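Local coordinates for protein glutathione S-transferase (Burkholderia xenovorans, PDB 2DSA) that binds glutathione, reductively dechlorinates polychlorinated biphenyl metabolites and probably has the glutathione transferase activity of its family, at residues L12-A17 with I156-V160; G79-A83 with Q150-A154; L133-A137 with L172-L178. One frame throughout, in Å; residues are numbered along the deposited sequence.

Contact 1 (L12-A17 with I156-V160)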
ATOM      1  N   LEU A  12      -8.686 -12.936   3.927  1.00 33.17           N
ATOM      2  CA  LEU A  12      -9.702 -12.953   4.961  1.00 32.75           C
ATOM      3  C   LEU A  12     -10.259 -11.539   5.164  1.00 32.56           C
ATOM      4  O   LEU A  12     -11.387 -11.370   5.629  1.00 33.04           O
ATOM      5  CB  LEU A  12      -9.122 -13.537   6.257  1.00 32.57           C
ATOM      6  CG  LEU A  12      -9.957 -13.515   7.556  1.00 33.81           C
ATOM      7  CD1 LEU A  12     -11.304 -14.280   7.447  1.00 33.05           C
ATOM      8  CD2 LEU A  12      -9.130 -14.020   8.732  1.00 32.75           C
ATOM      9  N   SER A  13      -9.458 -10.531   4.802  1.00 31.67           N
ATOM     10  CA  SER A  13      -9.866  -9.129   4.894  1.00 31.27           C
ATOM     11  C   SER A  13     -11.002  -8.740   3.921  1.00 31.02           C
ATOM     12  O   SER A  13     -12.050  -8.281   4.379  1.00 31.54           O
ATOM     13  CB  SER A  13      -8.644  -8.202   4.748  1.00 30.70           C
ATOM     14  OG  SER A  13      -9.050  -6.845   4.680  1.00 30.81           O
ATOM     15  N   PRO A  14     -10.794  -8.865   2.589  1.00 31.16           N
ATOM     16  CA  PRO A  14     -11.976  -8.727   1.726  1.00 31.83           C
ATOM     17  C   PRO A  14     -13.121  -9.699   2.042  1.00 32.24           C
ATOM     18  O   PRO A  14     -14.278  -9.292   1.970  1.00 32.19           O
ATOM     19  CB  PRO A  14     -11.442  -8.959   0.299  1.00 31.98           C
ATOM     20  CG  PRO A  14      -9.995  -9.327   0.427  1.00 32.00           C
ATOM     21  CD  PRO A  14      -9.543  -9.011   1.810  1.00 31.04           C
ATOM     22  N   HIS A  15     -12.814 -10.946   2.399  1.00 32.65           N
ATOM     23  CA  HIS A  15     -13.856 -11.899   2.834  1.00 33.30           C
ATOM     24  C   HIS A  15     -14.759 -11.268   3.903  1.00 33.47           C
ATOM     25  O   HIS A  15     -15.967 -11.161   3.720  1.00 33.94           O
ATOM     26  CB  HIS A  15     -13.219 -13.190   3.367  1.00 33.23           C
ATOM     27  CG  HIS A  15     -14.198 -14.296   3.630  1.00 34.96           C
ATOM     28  ND1 HIS A  15     -13.800 -15.586   3.900  1.00 35.23           N
ATOM     29  CD2 HIS A  15     -15.556 -14.309   3.654  1.00 35.29           C
ATOM     30  CE1 HIS A  15     -14.867 -16.342   4.097  1.00 36.71           C
ATOM     31  NE2 HIS A  15     -15.944 -15.591   3.950  1.00 35.67           N
ATOM     32  N   ILE A  16     -14.169 -10.828   5.011  1.00 33.81           N
ATOM     33  CA  ILE A  16     -14.935 -10.156   6.067  1.00 33.16           C
ATOM     34  C   ILE A  16     -15.681  -8.931   5.530  1.00 32.78           C
ATOM     35  O   ILE A  16     -16.835  -8.713   5.891  1.00 33.17           O
ATOM     36  CB  ILE A  16     -14.028  -9.759   7.275  1.00 33.20           C
ATOM     37  CG1 ILE A  16     -13.581 -11.003   8.057  1.00 33.22           C
ATOM     38  CG2 ILE A  16     -14.740  -8.782   8.214  1.00 32.42           C
ATOM     39  CD1 ILE A  16     -12.329 -10.758   8.977  1.00 32.65           C
ATOM     40  N   ALA A  17     -15.024  -8.121   4.696  1.00 32.52           N
ATOM     41  CA  ALA A  17     -15.654  -6.907   4.144  1.00 32.35           C
ATOM     42  C   ALA A  17     -16.899  -7.238   3.313  1.00 32.32           C
ATOM     43  O   ALA A  17     -17.936  -6.582   3.446  1.00 31.42           O
ATOM     44  CB  ALA A  17     -14.657  -6.076   3.316  1.00 32.17           C
ATOM     45  N   ILE A 156     -10.792  -3.811   9.548  1.00 30.96           N
ATOM     46  CA  ILE A 156     -10.906  -5.202   9.119  1.00 30.85           C
ATOM     47  C   ILE A 156      -9.545  -5.718   8.659  1.00 30.75           C
ATOM     48  O   ILE A 156      -9.130  -6.802   9.040  1.00 30.68           O
ATOM     49  CB  ILE A 156     -11.970  -5.373   7.992  1.00 30.32           C
ATOM     50  CG1 ILE A 156     -13.366  -5.061   8.530  1.00 30.75           C
ATOM     51  CG2 ILE A 156     -11.928  -6.771   7.425  1.00 29.66           C
ATOM     52  CD1 ILE A 156     -14.404  -4.739   7.452  1.00 30.68           C
ATOM     53  N   TYR A 157      -8.848  -4.921   7.851  1.00 31.20           N
ATOM     54  CA  TYR A 157      -7.528  -5.296   7.391  1.00 31.40           C
ATOM     55  C   TYR A 157      -6.596  -5.450   8.605  1.00 31.83           C
ATOM     56  O   TYR A 157      -5.918  -6.469   8.737  1.00 31.53           O
ATOM     57  CB  TYR A 157      -7.012  -4.265   6.387  1.00 31.06           C
ATOM     58  CG  TYR A 157      -5.765  -4.639   5.619  1.00 30.18           C
ATOM     59  CD1 TYR A 157      -5.308  -5.956   5.569  1.00 30.94           C
ATOM     60  CD2 TYR A 157      -5.064  -3.675   4.901  1.00 29.77           C
ATOM     61  CE1 TYR A 157      -4.174  -6.294   4.854  1.00 29.98           C
ATOM     62  CE2 TYR A 157      -3.927  -4.006   4.174  1.00 30.05           C
ATOM     63  CZ  TYR A 157      -3.487  -5.315   4.163  1.00 30.26           C
ATOM     64  OH  TYR A 157      -2.372  -5.658   3.456  1.00 31.28           O
ATOM     65  N   LEU A 158      -6.581  -4.455   9.491  1.00 32.34           N
ATOM     66  CA  LEU A 158      -5.742  -4.520  10.711  1.00 32.78           C
ATOM     67  C   LEU A 158      -6.016  -5.769  11.548  1.00 32.99           C
ATOM     68  O   LEU A 158      -5.085  -6.481  11.950  1.00 33.05           O
ATOM     69  CB  LEU A 158      -5.906  -3.260  11.571  1.00 32.76           C
ATOM     70  CG  LEU A 158      -5.105  -3.195  12.887  1.00 32.31           C
ATOM     71  CD1 LEU A 158      -3.588  -3.317  12.646  1.00 29.47           C
ATOM     72  CD2 LEU A 158      -5.424  -1.901  13.612  1.00 32.95           C
ATOM     73  N   PHE A 159      -7.293  -6.045  11.783  1.00 33.35           N
ATOM     74  CA  PHE A 159      -7.706  -7.223  12.538  1.00 33.80           C
ATOM     75  C   PHE A 159      -7.135  -8.530  11.976  1.00 34.12           C
ATOM     76  O   PHE A 159      -6.735  -9.423  12.734  1.00 34.54           O
ATOM     77  CB  PHE A 159      -9.237  -7.285  12.592  1.00 34.10           C
ATOM     78  CG  PHE A 159      -9.767  -8.560  13.164  1.00 34.46           C
ATOM     79  CD1 PHE A 159      -9.975  -8.688  14.539  1.00 35.51           C
ATOM     80  CD2 PHE A 159     -10.063  -9.646  12.329  1.00 34.65           C
ATOM     81  CE1 PHE A 159     -10.454  -9.872  15.070  1.00 33.43           C
ATOM     82  CE2 PHE A 159     -10.556 -10.831  12.857  1.00 33.59           C
ATOM     83  CZ  PHE A 159     -10.754 -10.946  14.217  1.00 33.73           C
ATOM     84  N   VAL A 160      -7.081  -8.640  10.651  1.00 34.17           N
ATOM     85  CA  VAL A 160      -6.602  -9.861  10.010  1.00 34.17           C
ATOM     86  C   VAL A 160      -5.083 -10.046  10.189  1.00 34.72           C
ATOM     87  O   VAL A 160      -4.619 -11.132  10.549  1.00 34.69           O
ATOM     88  CB  VAL A 160      -7.009  -9.915   8.523  1.00 33.86           C
ATOM     89  CG1 VAL A 160      -6.244 -11.022   7.766  1.00 33.40           C
ATOM     90  CG2 VAL A 160      -8.537 -10.103   8.393  1.00 33.89           C
TER
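Two helices cross here at the domain interface of the glutathione S-transferase fold: helix 12-21 of the thioredoxin-like N-terminal domain, and helix 153-163 of the helical C-terminal domain. The axes of the two segments approach to 8.7 Å, with 135° between their N-to-C directions. The backbones come nearest at Ser13 and Tyr157, whose CA atoms are 5.1 Å apart. A small residue suits that point: Ser13 OG lies 3.5 Å from Tyr157 CA, and Ser13 O is 3.4 Å from Ile156 CG2. Around this spot the fit is mostly aliphatic. Ile16 CG2 meets Ile156 CG2 at 3.5 Å, while Ile16 CD1 reaches Val160 CG2 at 3.9 Å and the ring atom CD2 of Phe159 at 4.2 Å. Leu12 CG adds a contact to Val160 CG2 at 3.8 Å, and Ile156 CD1 extends to Ala17 CA at 4.1 Å. Val70 of helix 66-76 and Val191 and Ala194 of helix 189-197 continue the packing. Tyr157 carries its hydroxyl off to His106 ND1, a hydrogen bond to a residue lining the pockets of both glutathione and the bound 2-hydroxy-6-oxo-6-phenylhexa-2,4-dienoic acid (HPX). Between the segments themselves, the domains are joined by close van der Waals fit of buried, largely aliphatic surfaces.

Contact 2 (G79-A83 with Q150-A154)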
ATOM      1  N   GLY A  79     -24.458   2.841   2.360  1.00 44.64           N
ATOM      2  CA  GLY A  79     -25.332   2.863   3.539  1.00 44.73           C
ATOM      3  C   GLY A  79     -24.674   2.235   4.763  1.00 44.92           C
ATOM      4  O   GLY A  79     -24.948   2.630   5.903  1.00 45.16           O
ATOM      5  N   LYS A  80     -23.798   1.258   4.525  1.00 44.50           N
ATOM      6  CA  LYS A  80     -23.121   0.563   5.611  1.00 43.95           C
ATOM      7  C   LYS A  80     -21.918   1.319   6.188  1.00 43.44           C
ATOM      8  O   LYS A  80     -21.442   0.980   7.276  1.00 43.28           O
ATOM      9  CB  LYS A  80     -22.826  -0.884   5.221  1.00 44.43           C
ATOM     10  CG  LYS A  80     -24.084  -1.748   5.398  1.00 46.44           C
ATOM     11  CD  LYS A  80     -23.953  -3.146   4.867  1.00 48.11           C
ATOM     12  CE  LYS A  80     -25.289  -3.881   4.981  1.00 49.67           C
ATOM     13  NZ  LYS A  80     -25.549  -4.420   6.363  1.00 51.06           N
ATOM     14  N   GLN A  81     -21.452   2.349   5.472  1.00 42.55           N
ATOM     15  CA  GLN A  81     -20.355   3.223   5.924  1.00 41.83           C
ATOM     16  C   GLN A  81     -19.079   2.451   6.268  1.00 40.50           C
ATOM     17  O   GLN A  81     -18.402   2.745   7.258  1.00 39.98           O
ATOM     18  CB  GLN A  81     -20.795   4.077   7.120  1.00 42.24           C
ATOM     19  CG  GLN A  81     -22.148   4.739   6.930  1.00 44.79           C
ATOM     20  CD  GLN A  81     -22.589   5.485   8.156  1.00 48.54           C
ATOM     21  OE1 GLN A  81     -23.338   4.956   8.986  1.00 50.23           O
ATOM     22  NE2 GLN A  81     -22.118   6.722   8.294  1.00 49.40           N
ATOM     23  N   LEU A  82     -18.768   1.458   5.445  1.00 39.07           N
ATOM     24  CA  LEU A  82     -17.527   0.716   5.577  1.00 38.18           C
ATOM     25  C   LEU A  82     -16.288   1.507   5.133  1.00 37.47           C
ATOM     26  O   LEU A  82     -15.158   1.087   5.388  1.00 37.41           O
ATOM     27  CB  LEU A  82     -17.621  -0.620   4.842  1.00 38.18           C
ATOM     28  CG  LEU A  82     -18.643  -1.581   5.456  1.00 38.50           C
ATOM     29  CD1 LEU A  82     -18.828  -2.796   4.563  1.00 37.85           C
ATOM     30  CD2 LEU A  82     -18.276  -1.962   6.904  1.00 39.97           C
ATOM     31  N   ALA A  83     -16.509   2.627   4.449  1.00 36.31           N
ATOM     32  CA  ALA A  83     -15.448   3.586   4.116  1.00 35.43           C
ATOM     33  C   ALA A  83     -16.082   4.963   4.099  1.00 35.10           C
ATOM     34  O   ALA A  83     -17.250   5.079   3.741  1.00 35.22           O
ATOM     35  CB  ALA A  83     -14.849   3.283   2.761  1.00 34.90           C
ATOM     36  N   GLN A 150     -16.313   5.045  13.999  1.00 42.29           N
ATOM     37  CA  GLN A 150     -16.873   4.223  12.937  1.00 41.62           C
ATOM     38  C   GLN A 150     -15.900   3.147  12.464  1.00 40.25           C
ATOM     39  O   GLN A 150     -14.782   3.451  12.044  1.00 40.04           O
ATOM     40  CB  GLN A 150     -17.317   5.088  11.745  1.00 42.45           C
ATOM     41  CG  GLN A 150     -18.091   4.311  10.659  1.00 44.52           C
ATOM     42  CD  GLN A 150     -19.557   4.090  11.018  1.00 48.20           C
ATOM     43  OE1 GLN A 150     -20.257   5.034  11.398  1.00 49.48           O
ATOM     44  NE2 GLN A 150     -20.034   2.844  10.884  1.00 48.96           N
ATOM     45  N   LEU A 151     -16.351   1.897  12.512  1.00 38.45           N
ATOM     46  CA  LEU A 151     -15.615   0.802  11.887  1.00 37.44           C
ATOM     47  C   LEU A 151     -15.503   1.000  10.368  1.00 36.06           C
ATOM     48  O   LEU A 151     -16.488   1.310   9.688  1.00 35.47           O
ATOM     49  CB  LEU A 151     -16.245  -0.558  12.209  1.00 37.36           C
ATOM     50  CG  LEU A 151     -15.521  -1.751  11.564  1.00 38.90           C
ATOM     51  CD1 LEU A 151     -15.140  -2.802  12.597  1.00 40.85           C
ATOM     52  CD2 LEU A 151     -16.327  -2.356  10.421  1.00 39.59           C
ATOM     53  N   SER A 152     -14.296   0.806   9.851  1.00 34.27           N
ATOM     54  CA  SER A 152     -14.067   0.845   8.418  1.00 32.66           C
ATOM     55  C   SER A 152     -13.324  -0.415   7.916  1.00 31.66           C
ATOM     56  O   SER A 152     -12.907  -1.269   8.710  1.00 30.68           O
ATOM     57  CB  SER A 152     -13.304   2.115   8.061  1.00 32.79           C
ATOM     58  OG  SER A 152     -11.943   1.994   8.431  1.00 34.17           O
ATOM     59  N   VAL A 153     -13.164  -0.527   6.600  1.00 30.10           N
ATOM     60  CA  VAL A 153     -12.360  -1.607   6.019  1.00 29.34           C
ATOM     61  C   VAL A 153     -10.862  -1.598   6.492  1.00 29.13           C
ATOM     62  O   VAL A 153     -10.177  -2.605   6.386  1.00 28.86           O
ATOM     63  CB  VAL A 153     -12.481  -1.665   4.456  1.00 28.88           C
ATOM     64  CG1 VAL A 153     -13.876  -2.113   4.021  1.00 28.57           C
ATOM     65  CG2 VAL A 153     -12.143  -0.327   3.810  1.00 27.33           C
ATOM     66  N   ALA A 154     -10.369  -0.468   7.001  1.00 29.38           N
ATOM     67  CA  ALA A 154      -9.003  -0.402   7.572  1.00 30.28           C
ATOM     68  C   ALA A 154      -8.881  -1.227   8.850  1.00 30.42           C
ATOM     69  O   ALA A 154      -7.884  -1.884   9.074  1.00 31.17           O
ATOM     70  CB  ALA A 154      -8.595   1.043   7.845  1.00 30.33           C
TER
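In the glutathione S-transferase fold, the linker joining the two domains passes the start of helix 153-163, where an N-cap at Ser152 begins the helix. Gly79 and Lys80 finish a short 3-10 segment and take little part. Gln81 has a left-handed backbone (phi 56°, psi 41°), and its O sits 3.8 Å from CG of Gln150 at the exposed margin. Leu82 does most of the work. Its CD2 packs 4.0 Å from Leu151 CD2, its CB 4.1 Å from Val153 CG1, and its O accepts a hydrogen bond of 2.8 Å from Val153 N, the first helical residue. The linker thus satisfies an amide of the opening turn. Ala83 packs its side chain on Arg91 and Leu94 of helix 89-109. The cap has a second half in Asp155, whose OD1 accepts from Ser152 N, consistent with the N-capping box that this family carries at this helix. The other half is here a bond from Ala154 N, two residues past the cap, to Ser152 OG at 3.3 Å.

Contact 3 (L133-A137 with L172-L178)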
ATOM      1  N   LEU A 133       3.634  -1.533  15.496  1.00 41.59           N
ATOM      2  CA  LEU A 133       2.520  -1.916  16.397  1.00 41.24           C
ATOM      3  C   LEU A 133       2.331  -0.991  17.610  1.00 41.10           C
ATOM      4  O   LEU A 133       1.220  -0.840  18.116  1.00 41.00           O
ATOM      5  CB  LEU A 133       2.666  -3.354  16.896  1.00 41.11           C
ATOM      6  CG  LEU A 133       2.620  -4.538  15.928  1.00 42.05           C
ATOM      7  CD1 LEU A 133       2.977  -5.811  16.690  1.00 42.12           C
ATOM      8  CD2 LEU A 133       1.264  -4.679  15.195  1.00 41.39           C
ATOM      9  N   GLY A 134       3.423  -0.389  18.084  1.00 41.05           N
ATOM     10  CA  GLY A 134       3.340   0.654  19.104  1.00 40.52           C
ATOM     11  C   GLY A 134       2.549   1.851  18.601  1.00 40.14           C
ATOM     12  O   GLY A 134       1.670   2.363  19.298  1.00 39.96           O
ATOM     13  N   GLN A 135       2.849   2.292  17.381  1.00 39.94           N
ATOM     14  CA  GLN A 135       2.130   3.420  16.796  1.00 39.90           C
ATOM     15  C   GLN A 135       0.616   3.153  16.689  1.00 39.75           C
ATOM     16  O   GLN A 135      -0.200   4.042  16.960  1.00 39.87           O
ATOM     17  CB  GLN A 135       2.722   3.799  15.437  1.00 39.98           C
ATOM     18  CG  GLN A 135       2.068   5.029  14.790  1.00 39.48           C
ATOM     19  CD  GLN A 135       2.560   5.282  13.380  1.00 40.08           C
ATOM     20  OE1 GLN A 135       3.474   4.601  12.880  1.00 41.53           O
ATOM     21  NE2 GLN A 135       1.948   6.256  12.716  1.00 39.16           N
ATOM     22  N   VAL A 136       0.248   1.928  16.320  1.00 39.60           N
ATOM     23  CA  VAL A 136      -1.170   1.565  16.174  1.00 39.21           C
ATOM     24  C   VAL A 136      -1.864   1.426  17.522  1.00 39.62           C
ATOM     25  O   VAL A 136      -3.032   1.791  17.663  1.00 39.85           O
ATOM     26  CB  VAL A 136      -1.358   0.265  15.353  1.00 38.95           C
ATOM     27  CG1 VAL A 136      -2.818   0.042  15.040  1.00 37.91           C
ATOM     28  CG2 VAL A 136      -0.553   0.336  14.075  1.00 38.39           C
ATOM     29  N   ALA A 137      -1.145   0.891  18.509  1.00 40.12           N
ATOM     30  CA  ALA A 137      -1.675   0.768  19.860  1.00 40.14           C
ATOM     31  C   ALA A 137      -2.000   2.138  20.444  1.00 40.52           C
ATOM     32  O   ALA A 137      -3.040   2.313  21.082  1.00 40.47           O
ATOM     33  CB  ALA A 137      -0.703   0.008  20.748  1.00 40.16           C
ATOM     34  N   LEU A 172       1.180  -9.773  21.932  1.00 49.66           N
ATOM     35  CA  LEU A 172       0.544  -8.455  21.872  1.00 48.54           C
ATOM     36  C   LEU A 172       0.277  -7.898  23.276  1.00 47.60           C
ATOM     37  O   LEU A 172      -0.371  -6.861  23.433  1.00 47.45           O
ATOM     38  CB  LEU A 172      -0.745  -8.511  21.036  1.00 48.48           C
ATOM     39  CG  LEU A 172      -0.628  -8.916  19.557  1.00 48.27           C
ATOM     40  CD1 LEU A 172      -1.999  -8.885  18.928  1.00 48.64           C
ATOM     41  CD2 LEU A 172       0.345  -8.025  18.772  1.00 46.95           C
ATOM     42  N   SER A 173       0.809  -8.594  24.282  1.00 46.56           N
ATOM     43  CA  SER A 173       0.691  -8.218  25.705  1.00 45.49           C
ATOM     44  C   SER A 173       1.150  -6.790  26.054  1.00 43.92           C
ATOM     45  O   SER A 173       0.524  -6.147  26.895  1.00 43.44           O
ATOM     46  CB  SER A 173       1.427  -9.232  26.588  1.00 45.94           C
ATOM     47  OG  SER A 173       0.826 -10.521  26.500  1.00 47.63           O
ATOM     48  N   PRO A 174       2.233  -6.294  25.410  1.00 42.71           N
ATOM     49  CA  PRO A 174       2.658  -4.908  25.617  1.00 42.32           C
ATOM     50  C   PRO A 174       1.647  -3.889  25.071  1.00 42.08           C
ATOM     51  O   PRO A 174       1.714  -2.712  25.411  1.00 41.89           O
ATOM     52  CB  PRO A 174       3.956  -4.815  24.805  1.00 42.41           C
ATOM     53  CG  PRO A 174       4.372  -6.204  24.547  1.00 42.11           C
ATOM     54  CD  PRO A 174       3.123  -6.985  24.460  1.00 42.63           C
ATOM     55  N   TRP A 175       0.710  -4.349  24.240  1.00 41.46           N
ATOM     56  CA  TRP A 175      -0.277  -3.468  23.608  1.00 40.77           C
ATOM     57  C   TRP A 175      -1.713  -3.879  23.902  1.00 40.73           C
ATOM     58  O   TRP A 175      -2.407  -4.377  23.018  1.00 40.25           O
ATOM     59  CB  TRP A 175      -0.047  -3.420  22.104  1.00 39.96           C
ATOM     60  CG  TRP A 175       1.378  -3.117  21.749  1.00 39.45           C
ATOM     61  CD1 TRP A 175       2.021  -1.922  21.895  1.00 38.06           C
ATOM     62  CD2 TRP A 175       2.338  -4.029  21.212  1.00 38.63           C
ATOM     63  NE1 TRP A 175       3.319  -2.031  21.471  1.00 38.63           N
ATOM     64  CE2 TRP A 175       3.543  -3.311  21.042  1.00 37.47           C
ATOM     65  CE3 TRP A 175       2.297  -5.384  20.847  1.00 38.79           C
ATOM     66  CZ2 TRP A 175       4.701  -3.896  20.526  1.00 38.36           C
ATOM     67  CZ3 TRP A 175       3.454  -5.970  20.333  1.00 38.67           C
ATOM     68  CH2 TRP A 175       4.638  -5.223  20.174  1.00 38.62           C
ATOM     69  N   PRO A 176      -2.161  -3.662  25.151  1.00 40.71           N
ATOM     70  CA  PRO A 176      -3.529  -3.952  25.557  1.00 40.48           C
ATOM     71  C   PRO A 176      -4.618  -3.309  24.687  1.00 40.21           C
ATOM     72  O   PRO A 176      -5.685  -3.892  24.543  1.00 40.21           O
ATOM     73  CB  PRO A 176      -3.593  -3.422  27.000  1.00 40.73           C
ATOM     74  CG  PRO A 176      -2.344  -2.668  27.226  1.00 39.66           C
ATOM     75  CD  PRO A 176      -1.352  -3.156  26.279  1.00 40.91           C
ATOM     76  N   SER A 177      -4.364  -2.131  24.117  1.00 39.81           N
ATOM     77  CA  SER A 177      -5.348  -1.492  23.212  1.00 39.28           C
ATOM     78  C   SER A 177      -5.578  -2.278  21.894  1.00 39.10           C
ATOM     79  O   SER A 177      -6.662  -2.202  21.299  1.00 39.01           O
ATOM     80  CB  SER A 177      -4.986  -0.024  22.935  1.00 38.79           C
ATOM     81  OG  SER A 177      -3.852   0.058  22.090  1.00 38.48           O
ATOM     82  N   LEU A 178      -4.572  -3.044  21.471  1.00 38.98           N
ATOM     83  CA  LEU A 178      -4.671  -3.908  20.289  1.00 38.75           C
ATOM     84  C   LEU A 178      -5.475  -5.181  20.558  1.00 39.07           C
ATOM     85  O   LEU A 178      -6.241  -5.629  19.698  1.00 38.83           O
ATOM     86  CB  LEU A 178      -3.285  -4.268  19.732  1.00 38.35           C
ATOM     87  CG  LEU A 178      -2.407  -3.106  19.232  1.00 38.82           C
ATOM     88  CD1 LEU A 178      -1.097  -3.621  18.680  1.00 34.82           C
ATOM     89  CD2 LEU A 178      -3.146  -2.274  18.176  1.00 37.45           C
TER
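This is a contact within the helical C-terminal domain, where the later part of helix 119-139 receives the turn and first residues that lead into helix 176-186. A type I beta turn runs from Leu172 to Trp175, with Trp175 N bonded to Leu172 O at 2.9 Å. Trp175 is also the N-cap residue of the next helix, so its indole is set down on the neighbouring helix just as the chain starts to coil. Leu133 CB lies 4.1 Å from the centroid of the six-membered ring and 6° off its normal, a clean CH-pi contact, and Leu133 CD1 touches Trp175 CZ3 at 3.7 Å. Gly134 CA lies 3.6 Å from Trp175 NE1. One turn on from Leu133, Ala137 CB meets Trp175 CD1 at 3.5 Å. Leu178 fills the space beside the indole: its CD1 is 4.2 Å from Leu133 CB, and its CD2 is 3.9 Å from Val136 CG1. Gln135 faces away, packing on Ala49 of the second subunit. A short hydrogen bond, Ser177 OG to Ala137 O at 2.6 Å, joins the two segments. The indole is therefore packed by apolar contacts, with Leu133 over one face, while a single polar link ties the start of helix 176-186 to a backbone carbonyl near the end of helix 119-139.

Helix 153-163 ties the three contacts together. Contact 2 sits at its first turn and contact 1 further along, their centres 12 Å apart. Ile156 CD1 and Leu151 CD2 meet at 4.3 Å across the N-cap, in the positions of a hydrophobic staple, and Ala17 CB packs 4.1 Å from Val153 CG1. On another face of the helix, Leu158 CD2 touches Val136 CG1 at 3.6 Å, passing from contact 1 to contact 3; contacts 2 and 3 do not touch. Contact 1 is closest to the ligands: side-chain distances are about 4 Å (Tyr157) and about 13 Å (Val153) to a bound glutathione, about 8 Å (Val160) and about 13 Å (Leu172) to HPX.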